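Local coordinates for probable GGDEF family protein (Chromobacterium violaceum, PDB 3NJA) that is of unknown function but, as a PAS domain from a GGDEF family protein, probably senses a signal that regulates cyclic-di-GMP synthesis, at residues Val93-Arg99 with Thr116-Glu122; Glu51-Phe55 with Val66-Leu70. One frame throughout, in Å; residues are numbered along the deposited sequence.

Contact 1: Val93-Arg99 with Thr116-Glu122; sequences VRELLER and TVIDMTE. With SO4 (sulfate ion), chain G.
Main-chain hydrogen bonds tie Leu97 to Ile118 and Arg99 to Thr116, each pair bonded in both directions. Leu97 N reaches Ile118 O at 2.7 Å. Beyond the last paired residue the backbone leaves the ladder, yet Glu95 still holds it: its O accepts from Met120 N at 2.9 Å, and its N donates to the Thr121 hydroxyl, OG1, at 2.7 Å. A threonine suits this turning point because its short side chain can stand in for the missing carbonyl. Among the charged groups, Arg94 NH1 forms a salt bridge with Asp119 OD2 at 3.3 Å; the arginine chain bends about CB-CG (chi2 -70°), and its guanidinium plane stands 72° from the carboxylate. At the far end Arg99 donates through NE and NH1 to two oxygens of a sulfate lying at its guanidinium edge, NH1 to O3 at 2.7 Å, while NH2 forms a salt bridge with Asp81. Apolar contact comes from the selenomethionine Met120, whose chain, extended beyond CG, carries CE to 3.6 Å from Leu97 CB. On the other face, Glu98 and Val117 lie side by side, CG to CG1 at 3.8 Å, and Glu98 OE1 is hydrogen-bonded to Tyr84. These strands form the closing antiparallel hairpin of the PAS fold, whose sheet continues through Val117 into a strand of the second subunit.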
ATOM      1  N   VAL B  93       1.881  -0.449  31.703  1.00 50.63           N
ATOM      2  CA  VAL B  93       1.578  -0.902  30.344  1.00 58.71           C
ATOM      3  C   VAL B  93       1.106   0.195  29.385  1.00 58.68           C
ATOM      4  O   VAL B  93       0.189   0.957  29.694  1.00 59.41           O
ATOM      5  CB  VAL B  93       0.546  -2.042  30.360  1.00 57.24           C
ATOM      6  CG1 VAL B  93      -0.056  -2.248  28.974  1.00 61.05           C
ATOM      7  CG2 VAL B  93       1.211  -3.304  30.844  1.00 48.30           C
ATOM      8  N   ARG B  94       1.721   0.250  28.207  1.00 60.33           N
ATOM      9  CA  ARG B  94       1.451   1.330  27.259  1.00 62.28           C
ATOM     10  C   ARG B  94       1.114   0.824  25.868  1.00 56.59           C
ATOM     11  O   ARG B  94       1.749  -0.099  25.373  1.00 58.33           O
ATOM     12  CB  ARG B  94       2.651   2.282  27.184  1.00 63.82           C
ATOM     13  CG  ARG B  94       2.828   3.138  28.436  1.00 68.78           C
ATOM     14  CD  ARG B  94       1.721   4.177  28.533  1.00 72.52           C
ATOM     15  NE  ARG B  94       1.722   4.914  29.790  1.00 74.13           N
ATOM     16  CZ  ARG B  94       1.046   6.039  29.995  1.00 79.39           C
ATOM     17  NH1 ARG B  94       0.325   6.567  29.023  1.00 72.87           N
ATOM     18  NH2 ARG B  94       1.101   6.649  31.172  1.00 91.92           N
ATOM     19  N   GLU B  95       0.106   1.430  25.246  1.00 56.91           N
ATOM     20  CA  GLU B  95      -0.221   1.151  23.846  1.00 57.89           C
ATOM     21  C   GLU B  95       0.499   2.107  22.892  1.00 47.40           C
ATOM     22  O   GLU B  95       0.375   3.331  23.004  1.00 48.49           O
ATOM     23  CB  GLU B  95      -1.722   1.241  23.618  1.00 64.12           C
ATOM     24  CG  GLU B  95      -2.506   0.198  24.371  1.00 79.49           C
ATOM     25  CD  GLU B  95      -4.002   0.424  24.269  1.00 94.72           C
ATOM     26  OE1 GLU B  95      -4.656  -0.223  23.413  1.00 96.51           O
ATOM     27  OE2 GLU B  95      -4.522   1.256  25.048  1.00 96.14           O
ATOM     28  N   LEU B  96       1.261   1.547  21.960  1.00 47.98           N
ATOM     29  CA  LEU B  96       2.026   2.372  21.018  1.00 54.03           C
ATOM     30  C   LEU B  96       1.561   2.300  19.552  1.00 54.49           C
ATOM     31  O   LEU B  96       1.152   1.237  19.053  1.00 49.83           O
ATOM     32  CB  LEU B  96       3.516   2.024  21.111  1.00 51.97           C
ATOM     33  CG  LEU B  96       4.309   2.804  22.167  1.00 49.89           C
ATOM     34  CD1 LEU B  96       3.445   3.173  23.367  1.00 37.77           C
ATOM     35  CD2 LEU B  96       5.578   2.072  22.589  1.00 43.04           C
ATOM     36  N   LEU B  97       1.626   3.439  18.868  1.00 58.99           N
ATOM     37  CA  LEU B  97       1.521   3.450  17.410  1.00 57.14           C
ATOM     38  C   LEU B  97       2.876   3.789  16.794  1.00 54.68           C
ATOM     39  O   LEU B  97       3.518   4.766  17.176  1.00 52.59           O
ATOM     40  CB  LEU B  97       0.458   4.432  16.923  1.00 60.97           C
ATOM     41  CG  LEU B  97       0.290   4.354  15.401  1.00 58.86           C
ATOM     42  CD1 LEU B  97      -0.055   2.939  14.988  1.00 51.54           C
ATOM     43  CD2 LEU B  97      -0.768   5.322  14.908  1.00 62.00           C
ATOM     44  N   GLU B  98       3.313   2.973  15.845  1.00 47.04           N
ATOM     45  CA  GLU B  98       4.655   3.105  15.312  1.00 49.05           C
ATOM     46  C   GLU B  98       4.618   3.195  13.799  1.00 59.55           C
ATOM     47  O   GLU B  98       4.085   2.319  13.117  1.00 63.48           O
ATOM     48  CB  GLU B  98       5.509   1.916  15.751  1.00 53.14           C
ATOM     49  CG  GLU B  98       6.958   1.930  15.283  1.00 55.45           C
ATOM     50  CD  GLU B  98       7.687   0.622  15.613  1.00 67.54           C
ATOM     51  OE1 GLU B  98       8.050   0.416  16.795  1.00 72.74           O
ATOM     52  OE2 GLU B  98       7.885  -0.210  14.696  1.00 65.40           O
ATOM     53  N   ARG B  99       5.181   4.263  13.260  1.00 57.00           N
ATOM     54  CA  ARG B  99       5.214   4.378  11.819  1.00 60.92           C
ATOM     55  C   ARG B  99       6.592   3.978  11.315  1.00 53.26           C
ATOM     56  O   ARG B  99       7.610   4.476  11.801  1.00 48.08           O
ATOM     57  CB  ARG B  99       4.817   5.779  11.363  1.00 61.35           C
ATOM     58  CG  ARG B  99       4.340   5.788   9.935  1.00 69.78           C
ATOM     59  CD  ARG B  99       3.959   7.169   9.457  1.00 71.04           C
ATOM     60  NE  ARG B  99       3.715   7.178   8.022  1.00 77.28           N
ATOM     61  CZ  ARG B  99       2.984   6.273   7.375  1.00 78.57           C
ATOM     62  NH1 ARG B  99       2.825   6.373   6.062  1.00 83.75           N
ATOM     63  NH2 ARG B  99       2.403   5.274   8.029  1.00 69.36           N
ATOM     64  N   THR B 116       8.562   6.774  13.780  1.00 57.66           N
ATOM     65  CA  THR B 116       8.042   7.463  14.931  1.00 59.65           C
ATOM     66  C   THR B 116       7.182   6.537  15.772  1.00 59.74           C
ATOM     67  O   THR B 116       6.632   5.553  15.279  1.00 61.99           O
ATOM     68  CB  THR B 116       7.213   8.659  14.483  1.00 62.07           C
ATOM     69  OG1 THR B 116       6.255   8.230  13.507  1.00 60.39           O
ATOM     70  CG2 THR B 116       8.114   9.712  13.850  1.00 61.25           C
ATOM     71  N   VAL B 117       7.088   6.853  17.054  1.00 54.02           N
ATOM     72  CA  VAL B 117       6.221   6.113  17.951  1.00 51.33           C
ATOM     73  C   VAL B 117       5.369   7.085  18.717  1.00 51.29           C
ATOM     74  O   VAL B 117       5.856   8.102  19.201  1.00 54.12           O
ATOM     75  CB  VAL B 117       7.018   5.318  18.967  1.00 47.68           C
ATOM     76  CG1 VAL B 117       7.213   3.898  18.490  1.00 48.31           C
ATOM     77  CG2 VAL B 117       8.342   6.011  19.234  1.00 50.91           C
ATOM     78  N   ILE B 118       4.090   6.768  18.813  1.00 50.74           N
ATOM     79  CA  ILE B 118       3.175   7.561  19.605  1.00 53.32           C
ATOM     80  C   ILE B 118       2.568   6.688  20.686  1.00 61.19           C
ATOM     81  O   ILE B 118       2.027   5.613  20.403  1.00 55.23           O
ATOM     82  CB  ILE B 118       2.039   8.129  18.744  1.00 57.23           C
ATOM     83  CG1 ILE B 118       2.572   9.174  17.754  1.00 63.11           C
ATOM     84  CG2 ILE B 118       0.953   8.705  19.626  1.00 58.54           C
ATOM     85  CD1 ILE B 118       3.195   8.578  16.480  1.00 64.76           C
ATOM     86  N   ASP B 119       2.689   7.146  21.927  1.00 68.63           N
ATOM     87  CA  ASP B 119       2.001   6.543  23.051  1.00 59.48           C
ATOM     88  C   ASP B 119       0.567   7.052  22.973  1.00 61.06           C
ATOM     89  O   ASP B 119       0.309   8.247  23.171  1.00 56.62           O
ATOM     90  CB  ASP B 119       2.678   6.967  24.367  1.00 74.58           C
ATOM     91  CG  ASP B 119       1.948   6.460  25.626  1.00 82.26           C
ATOM     92  OD1 ASP B 119       0.707   6.313  25.599  1.00 85.75           O
ATOM     93  OD2 ASP B 119       2.623   6.229  26.659  1.00 81.41           O
HETATM   94  N   MSE B 120      -0.363   6.153  22.661  1.00 61.45           N
HETATM   95  CA  MSE B 120      -1.777   6.510  22.634  1.00 59.33           C
HETATM   96  C   MSE B 120      -2.538   5.978  23.847  1.00 62.88           C
HETATM   97  O   MSE B 120      -3.756   6.112  23.937  1.00 61.68           O
HETATM   98  CB  MSE B 120      -2.430   6.016  21.360  1.00 56.24           C
HETATM   99  CG  MSE B 120      -2.117   4.584  21.023  1.00 59.62           C
HETATM  100 SE   MSE B 120      -2.567   4.207  19.145  0.58105.11          SE
HETATM  101  CE  MSE B 120      -1.727   2.457  19.034  1.00152.58           C
ATOM    102  N   THR B 121      -1.817   5.357  24.766  1.00 57.11           N
ATOM    103  CA  THR B 121      -2.394   5.018  26.053  1.00 75.46           C
ATOM    104  C   THR B 121      -3.237   6.181  26.548  1.00 82.76           C
ATOM    105  O   THR B 121      -2.785   7.332  26.572  1.00 74.68           O
ATOM    106  CB  THR B 121      -1.313   4.726  27.080  1.00 70.07           C
ATOM    107  OG1 THR B 121      -0.499   3.645  26.608  1.00 72.83           O
ATOM    108  CG2 THR B 121      -1.939   4.365  28.410  1.00 67.34           C
ATOM    109  N   GLU B 122      -4.471   5.869  26.924  1.00 95.56           N
ATOM    110  CA  GLU B 122      -5.443   6.874  27.331  1.00112.10           C
ATOM    111  C   GLU B 122      -5.222   7.312  28.779  1.00108.77           C
ATOM    112  O   GLU B 122      -5.160   8.506  29.074  1.00106.77           O
ATOM    113  CB  GLU B 122      -6.870   6.336  27.158  1.00123.08           C
ATOM    114  CG  GLU B 122      -7.029   5.292  26.054  1.00125.29           C
ATOM    115  CD  GLU B 122      -6.606   3.896  26.494  1.00125.76           C
ATOM    116  OE1 GLU B 122      -7.469   3.142  26.997  1.00124.54           O
ATOM    117  OE2 GLU B 122      -5.412   3.553  26.336  1.00124.99           O
TER
HETATM  118  S   SO4 G 124       4.103   9.277   5.011  0.50 76.31           S
HETATM  119  O1  SO4 G 124       5.003  10.235   4.376  0.50 80.66           O
HETATM  120  O2  SO4 G 124       2.788   9.379   4.371  0.50 70.46           O
HETATM  121  O3  SO4 G 124       4.645   7.935   4.814  0.50 74.28           O
HETATM  122  O4  SO4 G 124       4.016   9.560   6.447  0.50 58.20           O

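Contact 2: Glu51-Phe55 with Val66-Leu70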
ATOM      1  N   GLU B  51      14.687  -8.105 -19.766  1.00 60.55           N
ATOM      2  CA  GLU B  51      14.010  -6.871 -19.390  1.00 60.62           C
ATOM      3  C   GLU B  51      14.194  -5.763 -20.443  1.00 59.78           C
ATOM      4  O   GLU B  51      13.233  -5.066 -20.779  1.00 51.00           O
ATOM      5  CB  GLU B  51      14.391  -6.371 -17.998  1.00 52.87           C
ATOM      6  CG  GLU B  51      13.473  -5.239 -17.527  1.00 64.57           C
ATOM      7  CD  GLU B  51      13.670  -4.851 -16.059  1.00 84.24           C
ATOM      8  OE1 GLU B  51      12.710  -4.306 -15.449  1.00 79.99           O
ATOM      9  OE2 GLU B  51      14.778  -5.089 -15.521  1.00 91.55           O
ATOM     10  N   ASP B  52      15.406  -5.593 -20.968  1.00 62.79           N
ATOM     11  CA  ASP B  52      15.611  -4.575 -21.996  0.52 63.38           C
ATOM     12  C   ASP B  52      14.702  -4.835 -23.177  1.00 62.17           C
ATOM     13  O   ASP B  52      14.048  -3.916 -23.676  1.00 65.82           O
ATOM     14  CB  ASP B  52      17.047  -4.503 -22.507  0.52 64.85           C
ATOM     15  CG  ASP B  52      17.182  -3.552 -23.696  0.52 64.13           C
ATOM     16  OD1 ASP B  52      16.794  -2.369 -23.544  0.52 62.41           O
ATOM     17  OD2 ASP B  52      17.638  -3.985 -24.780  0.52 54.06           O
ATOM     18  N   ALA B  53      14.649  -6.089 -23.618  1.00 55.49           N
ATOM     19  CA  ALA B  53      13.820  -6.449 -24.765  1.00 55.35           C
ATOM     20  C   ALA B  53      12.411  -5.947 -24.533  1.00 54.85           C
ATOM     21  O   ALA B  53      11.748  -5.440 -25.436  1.00 51.42           O
ATOM     22  CB  ALA B  53      13.815  -7.941 -24.982  1.00 58.66           C
ATOM     23  N   TYR B  54      11.961  -6.085 -23.297  1.00 60.60           N
ATOM     24  CA  TYR B  54      10.632  -5.641 -22.922  1.00 55.79           C
ATOM     25  C   TYR B  54      10.511  -4.126 -23.121  1.00 52.15           C
ATOM     26  O   TYR B  54       9.514  -3.638 -23.648  1.00 55.54           O
ATOM     27  CB  TYR B  54      10.350  -6.063 -21.476  1.00 48.38           C
ATOM     28  CG  TYR B  54       9.424  -5.162 -20.709  1.00 38.06           C
ATOM     29  CD1 TYR B  54       8.048  -5.234 -20.887  1.00 36.54           C
ATOM     30  CD2 TYR B  54       9.923  -4.250 -19.791  1.00 49.13           C
ATOM     31  CE1 TYR B  54       7.189  -4.411 -20.179  1.00 47.67           C
ATOM     32  CE2 TYR B  54       9.072  -3.427 -19.058  1.00 55.91           C
ATOM     33  CZ  TYR B  54       7.707  -3.511 -19.259  1.00 57.47           C
ATOM     34  OH  TYR B  54       6.861  -2.691 -18.545  1.00 67.42           O
ATOM     35  N   PHE B  55      11.545  -3.388 -22.737  1.00 42.97           N
ATOM     36  CA  PHE B  55      11.463  -1.942 -22.795  1.00 41.81           C
ATOM     37  C   PHE B  55      11.489  -1.425 -24.232  1.00 47.48           C
ATOM     38  O   PHE B  55      10.891  -0.397 -24.517  1.00 54.83           O
ATOM     39  CB  PHE B  55      12.560  -1.306 -21.943  1.00 49.00           C
ATOM     40  CG  PHE B  55      12.171  -1.132 -20.510  1.00 53.27           C
ATOM     41  CD1 PHE B  55      11.267  -0.153 -20.145  1.00 52.65           C
ATOM     42  CD2 PHE B  55      12.701  -1.954 -19.523  1.00 60.77           C
ATOM     43  CE1 PHE B  55      10.890   0.006 -18.802  1.00 65.95           C
ATOM     44  CE2 PHE B  55      12.341  -1.797 -18.186  1.00 57.20           C
ATOM     45  CZ  PHE B  55      11.432  -0.816 -17.824  1.00 57.12           C
ATOM     46  N   VAL B  66       7.582   4.336 -16.369  1.00 58.19           N
ATOM     47  CA  VAL B  66       7.499   2.969 -15.896  1.00 57.76           C
ATOM     48  C   VAL B  66       8.743   2.589 -15.095  1.00 64.15           C
ATOM     49  O   VAL B  66       8.643   2.059 -13.980  1.00 64.14           O
ATOM     50  CB  VAL B  66       7.317   2.010 -17.071  1.00 58.18           C
ATOM     51  CG1 VAL B  66       7.707   0.607 -16.673  1.00 58.61           C
ATOM     52  CG2 VAL B  66       5.876   2.074 -17.584  1.00 53.94           C
ATOM     53  N   ARG B  67       9.921   2.878 -15.640  1.00 56.96           N
ATOM     54  CA  ARG B  67      11.138   2.606 -14.886  1.00 50.25           C
ATOM     55  C   ARG B  67      11.068   3.201 -13.486  1.00 52.89           C
ATOM     56  O   ARG B  67      11.362   2.520 -12.507  1.00 50.01           O
ATOM     57  CB  ARG B  67      12.391   3.071 -15.623  1.00 49.67           C
ATOM     58  CG  ARG B  67      12.942   1.984 -16.541  1.00 53.78           C
ATOM     59  CD  ARG B  67      14.317   2.314 -17.081  1.00 62.21           C
ATOM     60  NE  ARG B  67      14.600   1.555 -18.303  1.00 70.19           N
ATOM     61  CZ  ARG B  67      14.367   2.001 -19.538  1.00 67.36           C
ATOM     62  NH1 ARG B  67      13.858   3.217 -19.734  1.00 56.08           N
ATOM     63  NH2 ARG B  67      14.645   1.229 -20.580  1.00 70.41           N
ATOM     64  N   ARG B  68      10.661   4.461 -13.395  1.00 46.29           N
ATOM     65  CA  ARG B  68      10.561   5.121 -12.105  1.00 56.56           C
ATOM     66  C   ARG B  68       9.508   4.476 -11.201  1.00 65.46           C
ATOM     67  O   ARG B  68       9.735   4.320 -10.011  1.00 68.12           O
ATOM     68  CB  ARG B  68      10.271   6.609 -12.273  1.00 46.00           C
ATOM     69  CG  ARG B  68      11.458   7.413 -12.727  1.00 50.45           C
ATOM     70  CD  ARG B  68      11.087   8.884 -12.902  1.00 55.70           C
ATOM     71  NE  ARG B  68       9.882   9.090 -13.708  1.00 53.08           N
ATOM     72  CZ  ARG B  68       9.875   9.600 -14.941  1.00 67.01           C
ATOM     73  NH1 ARG B  68      11.017   9.943 -15.523  1.00 71.74           N
ATOM     74  NH2 ARG B  68       8.726   9.777 -15.594  1.00 56.19           N
ATOM     75  N   GLU B  69       8.365   4.102 -11.766  1.00 62.09           N
ATOM     76  CA  GLU B  69       7.287   3.538 -10.961  1.00 49.79           C
ATOM     77  C   GLU B  69       7.662   2.175 -10.408  1.00 53.82           C
ATOM     78  O   GLU B  69       7.282   1.831  -9.285  1.00 50.41           O
ATOM     79  CB  GLU B  69       5.986   3.455 -11.758  1.00 50.70           C
ATOM     80  CG  GLU B  69       5.389   4.828 -12.102  1.00 64.33           C
ATOM     81  CD  GLU B  69       4.036   4.738 -12.805  1.00 73.14           C
ATOM     82  OE1 GLU B  69       3.444   5.803 -13.106  1.00 70.15           O
ATOM     83  OE2 GLU B  69       3.566   3.605 -13.057  1.00 76.52           O
ATOM     84  N   LEU B  70       8.395   1.397 -11.197  1.00 58.28           N
ATOM     85  CA  LEU B  70       8.926   0.128 -10.719  1.00 53.49           C
ATOM     86  C   LEU B  70       9.855   0.430  -9.571  1.00 53.56           C
ATOM     87  O   LEU B  70       9.622   0.004  -8.438  1.00 61.36           O
ATOM     88  CB  LEU B  70       9.704  -0.582 -11.815  1.00 55.54           C
ATOM     89  CG  LEU B  70       8.846  -0.959 -13.022  1.00 59.97           C
ATOM     90  CD1 LEU B  70       9.713  -1.337 -14.222  1.00 55.60           C
ATOM     91  CD2 LEU B  70       7.884  -2.086 -12.646  1.00 56.98           C
TER
HETATM   92  O   HOH W   1      16.003  -1.138 -20.921  1.00 52.52           O
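Phe55 and Arg67 meet face to face across the two helices: the guanidinium lies flat on the phenyl ring, planes 21° apart, with Arg67 CZ 4.0 Å from the ring centroid in a cation-pi contact. Its NH2 sits over the inner end of the ring, 3.4 Å from Phe55 CG, while the aliphatic part covers the outer end, Arg67 CG lying 3.4 Å from Phe55 CZ. The chain reaches that far because it runs extended from CG to NE. Arginine suits the place, offering both a greasy shaft and a flat cation. At the ring edge Leu70 CD1 packs 4.0 Å from Phe55 CZ, and Val66 CG1 comes obliquely to Phe55 CE1 at 3.9 Å. The two segments belong to the helices 51-56 and 63-74, which precede the three long strands of the PAS fold, and only side chains span the gap, the segment axes being 13.4 Å apart. In the second shell, Tyr54 lays its ring edge CE2 over the other face of Phe55, sandwiching it against Arg67. A water at the guanidinium edge accepts from Arg67 NH2 at 2.8 Å and donates to Asp52 OD1, a bridge that probably helps fix the guanidinium's rotation. Farther out, Tyr54 packs on Glu98 of the second subunit, and Val66 on its Tyr84.

The two contacts hold different elements on opposite sides of the chain's centre, their centres about 40 Å apart and their nearest atoms about 17 Å. Both are partly buried. Contact 1 buries roughly three times the surface of contact 2, as adjoining strands share backbone bonds along their length, whereas the helices of contact 2 are joined by side chains, through an aromatic-cation stack and one water. Charge serves differently too: contact 1 pairs arginine with carboxylate or sulfate, while contact 2 sets one over a ring. The assembly brings the two regions together across subunits, since Glu95 forms a salt bridge with Arg68 of the third subunit.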